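CELL WALL surface anchor family protein (Streptococcus pneumoniae, PDB 3ZGH) probably acts as an adhesin, a pneumococcal serine-rich repeat protein whose MSCRAMM-type domain binds keratin 10. Local coordinates at residues T52-G55 against S56-T59. Sequence-based numbering, arbitrary orientation.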
ATOM      1  N   THR A  52      -0.554   4.924 -11.708  1.00 22.67           N
ATOM      2  CA  THR A  52      -0.270   5.322 -13.078  1.00 21.93           C
ATOM      3  C   THR A  52      -1.383   4.785 -13.964  1.00 24.39           C
ATOM      4  O   THR A  52      -1.749   3.622 -13.882  1.00 26.20           O
ATOM      5  CB  THR A  52       1.066   4.734 -13.547  1.00 23.40           C
ATOM      6  OG1 THR A  52       2.126   5.312 -12.777  1.00 25.41           O
ATOM      7  CG2 THR A  52       1.337   5.072 -15.017  1.00 25.02           C
ATOM      8  N   ASN A  53      -1.912   5.656 -14.804  1.00 24.49           N
ATOM      9  CA  ASN A  53      -2.905   5.327 -15.797  1.00 24.73           C
ATOM     10  C   ASN A  53      -2.224   5.526 -17.148  1.00 26.93           C
ATOM     11  O   ASN A  53      -1.844   6.673 -17.503  1.00 27.24           O
ATOM     12  CB  ASN A  53      -4.067   6.275 -15.608  1.00 24.46           C
ATOM     13  CG  ASN A  53      -5.151   6.108 -16.651  1.00 28.02           C
ATOM     14  OD1 ASN A  53      -4.913   5.621 -17.752  1.00 28.03           O
ATOM     15  ND2 ASN A  53      -6.351   6.583 -16.316  1.00 30.29           N
ATOM     16  N   ASP A  54      -2.014   4.434 -17.887  1.00 27.99           N
ATOM     17  CA  ASP A  54      -1.426   4.549 -19.226  1.00 31.03           C
ATOM     18  C   ASP A  54      -2.473   4.358 -20.306  1.00 33.10           C
ATOM     19  O   ASP A  54      -2.128   4.160 -21.462  1.00 33.99           O
ATOM     20  CB  ASP A  54      -0.308   3.539 -19.420  1.00 34.06           C
ATOM     21  CG  ASP A  54      -0.794   2.092 -19.328  1.00 37.98           C
ATOM     22  OD1 ASP A  54      -2.013   1.858 -19.425  1.00 35.61           O
ATOM     23  OD2 ASP A  54       0.042   1.184 -19.149  1.00 42.84           O
ATOM     24  N   GLY A  55      -3.753   4.412 -19.931  1.00 34.10           N
ATOM     25  CA  GLY A  55      -4.832   4.222 -20.895  1.00 35.71           C
ATOM     26  C   GLY A  55      -5.311   2.774 -21.047  1.00 34.47           C
ATOM     27  O   GLY A  55      -6.460   2.555 -21.392  1.00 35.47           O
ATOM     28  N   SER A  56      -4.444   1.800 -20.788  1.00 32.22           N
ATOM     29  CA  SER A  56      -4.821   0.384 -20.854  1.00 35.43           C
ATOM     30  C   SER A  56      -5.095  -0.192 -19.464  1.00 30.97           C
ATOM     31  O   SER A  56      -5.983  -1.041 -19.304  1.00 29.75           O
ATOM     32  CB  SER A  56      -3.715  -0.436 -21.509  1.00 44.69           C
ATOM     33  OG  SER A  56      -3.610  -0.058 -22.870  1.00 52.20           O
ATOM     34  N   LYS A  57      -4.329   0.275 -18.470  1.00 25.26           N
ATOM     35  CA  LYS A  57      -4.460  -0.228 -17.124  1.00 27.18           C
ATOM     36  C   LYS A  57      -4.050   0.814 -16.097  1.00 25.65           C
ATOM     37  O   LYS A  57      -3.333   1.798 -16.419  1.00 27.43           O
ATOM     38  CB  LYS A  57      -3.598  -1.477 -16.955  1.00 30.98           C
ATOM     39  CG  LYS A  57      -2.105  -1.221 -17.201  1.00 35.97           C
ATOM     40  CD  LYS A  57      -1.317  -2.517 -17.196  1.00 44.16           C
ATOM     41  CE  LYS A  57       0.190  -2.277 -17.316  1.00 50.64           C
ATOM     42  NZ  LYS A  57       0.514  -1.641 -18.628  1.00 55.20           N
ATOM     43  N   LEU A  58      -4.512   0.619 -14.873  1.00 23.58           N
ATOM     44  CA  LEU A  58      -3.958   1.343 -13.751  1.00 24.04           C
ATOM     45  C   LEU A  58      -2.902   0.449 -13.117  1.00 24.99           C
ATOM     46  O   LEU A  58      -3.151  -0.761 -12.943  1.00 27.46           O
ATOM     47  CB  LEU A  58      -5.019   1.627 -12.699  1.00 26.83           C
ATOM     48  CG  LEU A  58      -6.172   2.576 -13.030  1.00 29.91           C
ATOM     49  CD1 LEU A  58      -7.126   2.736 -11.817  1.00 25.07           C
ATOM     50  CD2 LEU A  58      -5.625   3.949 -13.502  1.00 28.61           C
ATOM     51  N   THR A  59      -1.746   1.026 -12.801  1.00 23.87           N
ATOM     52  CA  THR A  59      -0.718   0.335 -12.013  1.00 24.56           C
ATOM     53  C   THR A  59      -0.637   1.005 -10.651  1.00 23.45           C
ATOM     54  O   THR A  59      -0.452   2.232 -10.552  1.00 24.64           O
ATOM     55  CB  THR A  59       0.637   0.417 -12.701  1.00 24.78           C
ATOM     56  OG1 THR A  59       0.515  -0.171 -14.005  1.00 25.98           O
ATOM     57  CG2 THR A  59       1.760  -0.320 -11.894  1.00 28.89           C
TER
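The carboxylate of D54 reaches across the bend between strands 43-53 and 57-65 to S56 and K57, its two oxygens dividing the work. D54 OD1 takes two backbone N-H groups from opposite faces of its plane: S56 N, at 2.8 Å and nearly in line with the C-O bond, and K57 N, at 3.0 Å on the syn side and 20° out of the plane. D54 OD2 offers its syn lone pair to K57 NZ, 2.9 Å away, in a salt bridge. With chi1 of 63°, CG of D54 sits between its own N and carbonyl carbon, which brings the carboxylate back over the turn; K57 has the same first torsion, runs extended as far as CE, then bends at its last torsion, chi4, to bring NZ round to the acid. D54 N in turn gives a longer bond to K57 O (3.3 Å), so the two residues are joined through backbone and side chain alike. N53 closes an Asx turn of its own, its OD1 accepting from G55 N at 2.7 Å, while G55 has a positive phi (91°), at which a CB would press on the carbonyl O of D54. On the sheet face shared by N53 and L58, a non-hydrogen-bonded pair, CD2 of L58 lies 3.5 Å from CB of N53 and also touches its amide; L58 packs on L103 and I163 as well. One step along, T52 and T59 form the hydrogen-bonded antiparallel pair, and T52 OG1 bonds to T29 OG1 on the adjoining strand 28-38. The hairpin end is thus fixed by side chains as well as by its ladder: D54 OD1 satisfies two turn amides, and the lysine ammonium, together with those N-H dipoles, would be expected to favour the ionised form of D54.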